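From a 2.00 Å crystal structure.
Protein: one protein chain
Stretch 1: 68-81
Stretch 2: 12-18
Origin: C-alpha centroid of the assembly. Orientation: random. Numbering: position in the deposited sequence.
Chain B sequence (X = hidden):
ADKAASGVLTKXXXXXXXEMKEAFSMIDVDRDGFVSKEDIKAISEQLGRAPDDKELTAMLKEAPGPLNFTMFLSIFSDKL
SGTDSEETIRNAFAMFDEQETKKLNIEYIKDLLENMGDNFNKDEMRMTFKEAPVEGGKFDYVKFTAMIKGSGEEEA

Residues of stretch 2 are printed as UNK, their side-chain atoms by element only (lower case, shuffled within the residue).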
ATOM      1  N   ASN B  68      -4.756  14.682 -40.364  1.00 34.25           N
ATOM      2  CA  ASN B  68      -6.147  15.115 -40.305  1.00 35.74           C
ATOM      3  C   ASN B  68      -6.752  14.806 -38.922  1.00 34.80           C
ATOM      4  O   ASN B  68      -6.066  14.319 -38.037  1.00 31.31           O
ATOM      5  CB  ASN B  68      -6.964  14.468 -41.458  1.00 38.18           C
ATOM      6  CG  ASN B  68      -7.077  12.934 -41.360  1.00 41.73           C
ATOM      7  OD1 ASN B  68      -6.559  12.298 -40.426  1.00 44.83           O
ATOM      8  ND2 ASN B  68      -7.787  12.341 -42.321  1.00 39.55           N
ATOM      9  N   PHE B  69      -8.004  15.172 -38.708  1.00 33.90           N
ATOM     10  CA  PHE B  69      -8.612  14.934 -37.406  1.00 37.70           C
ATOM     11  C   PHE B  69      -8.581  13.463 -36.964  1.00 39.18           C
ATOM     12  O   PHE B  69      -8.315  13.165 -35.805  1.00 41.77           O
ATOM     13  CB  PHE B  69     -10.042  15.447 -37.385  1.00 37.58           C
ATOM     14  CG  PHE B  69     -10.668  15.385 -36.032  1.00 42.54           C
ATOM     15  CD1 PHE B  69      -9.936  15.728 -34.907  1.00 42.87           C
ATOM     16  CD2 PHE B  69     -11.946  14.867 -35.871  1.00 45.75           C
ATOM     17  CE1 PHE B  69     -10.450  15.548 -33.642  1.00 41.33           C
ATOM     18  CE2 PHE B  69     -12.471  14.681 -34.603  1.00 47.23           C
ATOM     19  CZ  PHE B  69     -11.716  15.022 -33.484  1.00 44.30           C
ATOM     20  N   THR B  70      -8.785  12.547 -37.900  1.00 35.35           N
ATOM     21  CA  THR B  70      -8.886  11.136 -37.570  1.00 33.32           C
ATOM     22  C   THR B  70      -7.574  10.630 -36.979  1.00 34.52           C
ATOM     23  O   THR B  70      -7.554   9.866 -36.003  1.00 35.98           O
ATOM     24  CB  THR B  70      -9.260  10.329 -38.835  1.00 30.28           C
ATOM     25  OG1 THR B  70     -10.651  10.485 -39.083  1.00 34.56           O
ATOM     26  CG2 THR B  70      -9.011   8.895 -38.667  1.00 28.24           C
ATOM     27  N   MET B  71      -6.471  11.099 -37.544  1.00 32.06           N
ATOM     28  CA  MET B  71      -5.159  10.728 -37.059  1.00 31.14           C
ATOM     29  C   MET B  71      -4.859  11.507 -35.741  1.00 31.11           C
ATOM     30  O   MET B  71      -4.160  10.984 -34.849  1.00 27.55           O
ATOM     31  CB  MET B  71      -4.153  11.028 -38.170  1.00 29.69           C
ATOM     32  CG  MET B  71      -2.742  11.238 -37.741  1.00 34.38           C
ATOM     33  SD  MET B  71      -1.969   9.696 -37.497  1.00 40.63           S
ATOM     34  CE  MET B  71      -3.095   8.623 -38.397  1.00 51.35           C
ATOM     35  N   PHE B  72      -5.512  12.668 -35.579  1.00 28.30           N
ATOM     36  CA  PHE B  72      -5.352  13.552 -34.406  1.00 31.58           C
ATOM     37  C   PHE B  72      -5.993  12.911 -33.174  1.00 31.67           C
ATOM     38  O   PHE B  72      -5.440  12.922 -32.084  1.00 32.66           O
ATOM     39  CB  PHE B  72      -6.035  14.910 -34.671  1.00 25.44           C
ATOM     40  CG  PHE B  72      -5.947  15.901 -33.506  1.00 27.50           C
ATOM     41  CD1 PHE B  72      -4.820  16.710 -33.335  1.00 29.07           C
ATOM     42  CD2 PHE B  72      -7.028  16.109 -32.661  1.00 23.22           C
ATOM     43  CE1 PHE B  72      -4.787  17.711 -32.345  1.00 31.00           C
ATOM     44  CE2 PHE B  72      -7.005  17.102 -31.677  1.00 24.36           C
ATOM     45  CZ  PHE B  72      -5.885  17.906 -31.518  1.00 24.35           C
ATOM     46  N   LEU B  73      -7.277  12.669 -33.315  1.00 32.67           N
ATOM     47  CA  LEU B  73      -8.046  11.919 -32.357  1.00 36.53           C
ATOM     48  C   LEU B  73      -7.273  10.710 -31.876  1.00 36.92           C
ATOM     49  O   LEU B  73      -7.143  10.488 -30.670  1.00 38.12           O
ATOM     50  CB  LEU B  73      -9.326  11.479 -33.036  1.00 38.91           C
ATOM     51  CG  LEU B  73     -10.580  11.287 -32.202  1.00 45.94           C
ATOM     52  CD1 LEU B  73     -10.587  12.140 -30.923  1.00 41.44           C
ATOM     53  CD2 LEU B  73     -11.727  11.630 -33.125  1.00 45.84           C
ATOM     54  N   SER B  74      -6.701   9.983 -32.832  1.00 35.97           N
ATOM     55  CA  SER B  74      -6.053   8.706 -32.567  1.00 33.60           C
ATOM     56  C   SER B  74      -4.764   8.784 -31.751  1.00 33.68           C
ATOM     57  O   SER B  74      -4.509   7.883 -30.958  1.00 34.03           O
ATOM     58  CB  SER B  74      -5.790   7.959 -33.874  1.00 30.76           C
ATOM     59  OG  SER B  74      -4.525   7.303 -33.817  1.00 35.13           O
ATOM     60  N   ILE B  75      -3.927   9.801 -31.972  1.00 32.15           N
ATOM     61  CA  ILE B  75      -2.700   9.949 -31.170  1.00 33.66           C
ATOM     62  C   ILE B  75      -3.000  10.342 -29.699  1.00 32.98           C
ATOM     63  O   ILE B  75      -2.187  10.090 -28.796  1.00 32.33           O
ATOM     64  CB  ILE B  75      -1.671  10.992 -31.799  1.00 34.82           C
ATOM     65  CG1 ILE B  75      -2.100  12.435 -31.507  1.00 39.08           C
ATOM     66  CG2 ILE B  75      -1.534  10.776 -33.316  1.00 37.32           C
ATOM     67  CD1 ILE B  75      -1.024  13.461 -31.776  1.00 42.40           C
ATOM     68  N   PHE B  76      -4.114  11.050 -29.502  1.00 31.51           N
ATOM     69  CA  PHE B  76      -4.602  11.414 -28.180  1.00 35.67           C
ATOM     70  C   PHE B  76      -5.202  10.185 -27.499  1.00 38.34           C
ATOM     71  O   PHE B  76      -4.742   9.786 -26.437  1.00 42.23           O
ATOM     72  CB  PHE B  76      -5.642  12.547 -28.281  1.00 32.49           C
ATOM     73  CG  PHE B  76      -5.045  13.940 -28.160  1.00 34.56           C
ATOM     74  CD1 PHE B  76      -4.482  14.585 -29.270  1.00 39.47           C
ATOM     75  CD2 PHE B  76      -4.996  14.598 -26.937  1.00 32.61           C
ATOM     76  CE1 PHE B  76      -3.879  15.866 -29.154  1.00 34.09           C
ATOM     77  CE2 PHE B  76      -4.400  15.871 -26.830  1.00 30.14           C
ATOM     78  CZ  PHE B  76      -3.846  16.499 -27.933  1.00 29.38           C
ATOM     79  N   SER B  77      -6.039   9.452 -28.224  1.00 40.31           N
ATOM     80  CA  SER B  77      -6.665   8.273 -27.669  1.00 39.74           C
ATOM     81  C   SER B  77      -5.630   7.229 -27.267  1.00 38.34           C
ATOM     82  O   SER B  77      -5.708   6.703 -26.172  1.00 42.40           O
ATOM     83  CB  SER B  77      -7.680   7.693 -28.647  1.00 40.30           C
ATOM     84  OG  SER B  77      -7.291   6.399 -29.065  1.00 50.35           O
ATOM     85  N   ASP B  78      -4.580   7.048 -28.057  1.00 37.69           N
ATOM     86  CA  ASP B  78      -3.520   6.133 -27.660  1.00 38.55           C
ATOM     87  C   ASP B  78      -2.827   6.587 -26.397  1.00 42.04           C
ATOM     88  O   ASP B  78      -2.504   5.775 -25.532  1.00 44.79           O
ATOM     89  CB  ASP B  78      -2.473   5.980 -28.751  1.00 43.72           C
ATOM     90  CG  ASP B  78      -3.033   5.351 -30.012  1.00 55.36           C
ATOM     91  OD1 ASP B  78      -4.090   4.667 -29.929  1.00 58.76           O
ATOM     92  OD2 ASP B  78      -2.469   5.625 -31.103  1.00 58.39           O
ATOM     93  N   LYS B  79      -2.621   7.889 -26.271  1.00 41.29           N
ATOM     94  CA  LYS B  79      -1.865   8.427 -25.150  1.00 40.09           C
ATOM     95  C   LYS B  79      -2.735   8.378 -23.914  1.00 41.22           C
ATOM     96  O   LYS B  79      -2.281   7.987 -22.834  1.00 42.85           O
ATOM     97  CB  LYS B  79      -1.464   9.873 -25.428  1.00 38.78           C
ATOM     98  CG  LYS B  79      -0.335  10.359 -24.563  1.00 39.26           C
ATOM     99  CD  LYS B  79       0.967   9.637 -24.883  1.00 40.49           C
ATOM    100  CE  LYS B  79       2.092  10.142 -23.996  1.00 37.91           C
ATOM    101  NZ  LYS B  79       3.423   9.751 -24.506  1.00 37.30           N
ATOM    102  N   LEU B  80      -4.025   8.576 -24.144  1.00 38.82           N
ATOM    103  CA  LEU B  80      -4.959   8.870 -23.087  1.00 39.90           C
ATOM    104  C   LEU B  80      -5.643   7.596 -22.619  1.00 45.90           C
ATOM    105  O   LEU B  80      -6.571   7.634 -21.811  1.00 47.83           O
ATOM    106  CB  LEU B  80      -6.001   9.858 -23.583  1.00 36.15           C
ATOM    107  CG  LEU B  80      -6.156  11.156 -22.818  1.00 34.61           C
ATOM    108  CD1 LEU B  80      -4.826  11.807 -22.516  1.00 30.53           C
ATOM    109  CD2 LEU B  80      -7.012  12.022 -23.670  1.00 34.63           C
ATOM    110  N   SER B  81      -5.165   6.455 -23.084  1.00 48.53           N
ATOM    111  CA  SER B  81      -5.753   5.217 -22.626  1.00 52.64           C
ATOM    112  C   SER B  81      -4.786   4.422 -21.749  1.00 54.41           C
ATOM    113  O   SER B  81      -3.657   4.874 -21.493  1.00 51.30           O
ATOM    114  CB  SER B  81      -6.240   4.425 -23.836  1.00 54.62           C
ATOM    115  OG  SER B  81      -7.371   5.088 -24.392  1.00 55.95           O
ATOM    116  N   UNK B  12     -12.133   7.580 -26.493  1.00 60.79           N
ATOM    117  CA  UNK B  12     -12.616   8.863 -25.898  1.00 60.04           C
ATOM    118  C   UNK B  12     -14.156   8.938 -25.961  1.00 57.93           C
ATOM    119  O   UNK B  12     -14.776   8.388 -26.884  1.00 55.40           O
ATOM    120  c   UNK B  12     -11.985  10.077 -26.630  1.00 62.23           C
ATOM    121  c   UNK B  12     -10.596  10.053 -27.312  1.00 61.64           C
ATOM    122  c   UNK B  12     -10.016  11.474 -27.368  1.00 61.08           C
ATOM    123  c   UNK B  12     -10.722   9.493 -28.745  1.00 63.13           C
ATOM    124  N   UNK B  13     -14.784   9.576 -24.946  1.00 56.76           N
ATOM    125  CA  UNK B  13     -16.211   9.933 -24.852  1.00 57.15           C
ATOM    126  C   UNK B  13     -16.616  10.963 -25.888  1.00 58.32           C
ATOM    127  O   UNK B  13     -15.766  11.699 -26.370  1.00 61.65           O
ATOM    128  c   UNK B  13     -15.133  10.014 -22.692  1.00 56.35           C
ATOM    129  c   UNK B  13     -16.347  10.510 -23.441  1.00 57.76           C
ATOM    130  c   UNK B  13     -14.055   9.960 -23.724  1.00 56.79           C
ATOM    131  N   UNK B  14     -17.913  11.113 -26.130  1.00 58.44           N
ATOM    132  CA  UNK B  14     -18.369  11.916 -27.269  1.00 60.53           C
ATOM    133  C   UNK B  14     -18.072  13.399 -27.059  1.00 61.88           C
ATOM    134  O   UNK B  14     -17.503  14.054 -27.927  1.00 62.56           O
ATOM    135  c   UNK B  14     -20.392  12.158 -28.910  1.00 65.12           C
ATOM    136  c   UNK B  14     -21.819  11.657 -29.236  1.00 68.14           C
ATOM    137  o   UNK B  14     -22.686  12.435 -29.679  1.00 67.40           O
ATOM    138  c   UNK B  14     -19.872  11.697 -27.524  1.00 62.07           C
ATOM    139  n   UNK B  14     -22.055  10.350 -29.045  1.00 71.73           N
ATOM    140  N   UNK B  15     -18.450  13.901 -25.887  1.00 63.50           N
ATOM    141  CA  UNK B  15     -18.191  15.275 -25.451  1.00 62.22           C
ATOM    142  C   UNK B  15     -16.706  15.622 -25.576  1.00 59.74           C
ATOM    143  O   UNK B  15     -16.344  16.764 -25.856  1.00 60.45           O
ATOM    144  c   UNK B  15     -18.634  15.420 -23.987  1.00 65.64           C
ATOM    145  c   UNK B  15     -18.377  14.146 -23.145  1.00 68.21           C
ATOM    146  c   UNK B  15     -16.445  13.598 -21.590  1.00 72.94           C
ATOM    147  n   UNK B  15     -15.152  14.339 -21.757  1.00 72.38           N
ATOM    148  c   UNK B  15     -17.693  14.456 -21.813  1.00 72.57           C
ATOM    149  N   UNK B  16     -15.866  14.655 -25.235  1.00 55.18           N
ATOM    150  CA  UNK B  16     -14.430  14.772 -25.391  1.00 54.83           C
ATOM    151  C   UNK B  16     -14.008  14.740 -26.864  1.00 52.65           C
ATOM    152  O   UNK B  16     -13.167  15.514 -27.282  1.00 48.77           O
ATOM    153  c   UNK B  16     -12.317  13.456 -25.050  1.00 61.23           C
ATOM    154  c   UNK B  16     -11.392  14.093 -24.053  1.00 65.94           C
ATOM    155  c   UNK B  16     -13.750  13.630 -24.654  1.00 56.75           C
ATOM    156  o   UNK B  16     -10.665  13.383 -23.348  1.00 67.55           O
ATOM    157  n   UNK B  16     -11.448  15.435 -23.931  1.00 64.15           N
ATOM    158  N   UNK B  17     -14.511  13.759 -27.602  1.00 51.45           N
ATOM    159  CA  UNK B  17     -14.222  13.641 -29.010  1.00 53.37           C
ATOM    160  C   UNK B  17     -14.670  14.937 -29.673  1.00 56.63           C
ATOM    161  O   UNK B  17     -13.953  15.490 -30.499  1.00 57.92           O
ATOM    162  c   UNK B  17     -14.015  11.162 -29.599  1.00 55.19           C
ATOM    163  c   UNK B  17     -15.370  12.640 -31.077  1.00 52.69           C
ATOM    164  c   UNK B  17     -14.530   9.934 -30.383  1.00 53.58           C
ATOM    165  c   UNK B  17     -14.947  12.387 -29.632  1.00 53.54           C
ATOM    166  N   UNK B  18     -15.730  15.534 -29.142  1.00 60.56           N
ATOM    167  CA  UNK B  18     -16.299  16.740 -29.727  1.00 64.52           C
ATOM    168  C   UNK B  18     -15.451  17.966 -29.390  1.00 66.11           C
ATOM    169  O   UNK B  18     -15.346  18.886 -30.209  1.00 67.39           O
ATOM    170  c   UNK B  18     -17.746  16.926 -29.245  1.00 69.36           C
ATOM    171  n   UNK B  18     -18.094  18.838 -26.722  1.00 80.98           N
ATOM    172  c   UNK B  18     -18.900  18.673 -27.779  1.00 80.82           C
ATOM    173  o   UNK B  18     -20.137  18.738 -27.697  1.00 82.43           O
ATOM    174  c   UNK B  18     -18.221  18.383 -29.120  1.00 76.66           C
TER

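Position 12 carries four side-chain carbons and no heteroatom, with the fork at the second carbon. One terminal methyl lies 3.4 Å from Leu73 CD1, and the same atom lies 3.5 Å from Ser77 CB. A four-carbon chain branched at its second atom is leucine. In Leu12, CD1 is the atom in question, and the CA-to-CB bond points toward stretch 1.

At position 13 three side-chain carbons close a ring onto the backbone N, and none of them reaches stretch 1. This is proline. Pro13 occupies the N-cap position of the helix that follows, and its O accepts from the backbone N of position 17 at 2.7 Å.

Position 14 has three carbons, the third bearing one oxygen and one nitrogen, and stays out of reach of stretch 1. The terminal amide on a three-carbon chain identifies glutamine, and Gln14 is exposed, with chi1 and chi2 both t.

Position 15 shows four carbons in a row ending in nitrogen, again out of reach of stretch 1. It is lysine; Lys15 is exposed.

Position 16 repeats the pattern of three carbons with one oxygen and one nitrogen on the third. Its CA-to-CB bond points sideways, yet the end of the chain comes nearer, and its oxygen approaches a methyl of Leu80. This is glutamine, with Gln16 OE1 3.9 Å from Leu80 CD2, a van der Waals contact.

Position 17 has four carbons forked at the first, one arm being two carbons long, and the longer arm faces Leu73. Branching at CB with unequal arms means isoleucine. Ile17 CG1 lies 3.8 Å from Leu73 CD1, while Ile17 O sits 3.8 Å from Phe69 CZ, at the edge of the ring and near its plane.

Position 18 has three carbons and a terminal oxygen and nitrogen, with CA-to-CB pointing away from stretch 1. It is glutamine, and Gln18 N donates to Gln14 O at 2.6 Å.

The contact is small, burying 287 Å² over both sides, and no hydrogen bond crosses it. Leu73, on the helix of stretch 1, is its hub: CD1 meets both Leu12 and Ile17, so one methyl links the residue preceding Pro13 to the helix beyond. Phe69 and Ser77 lie four residues to either side of Leu73 in the helix, and Leu80, just past the helix, adds a contact three residues on from Ser77. The contact is thus mainly one of apolar carbon, with the oxygens of Ile17 and Gln16 touching at van der Waals distance.

Stretch 2, residues 12-18: LPQKQIQ
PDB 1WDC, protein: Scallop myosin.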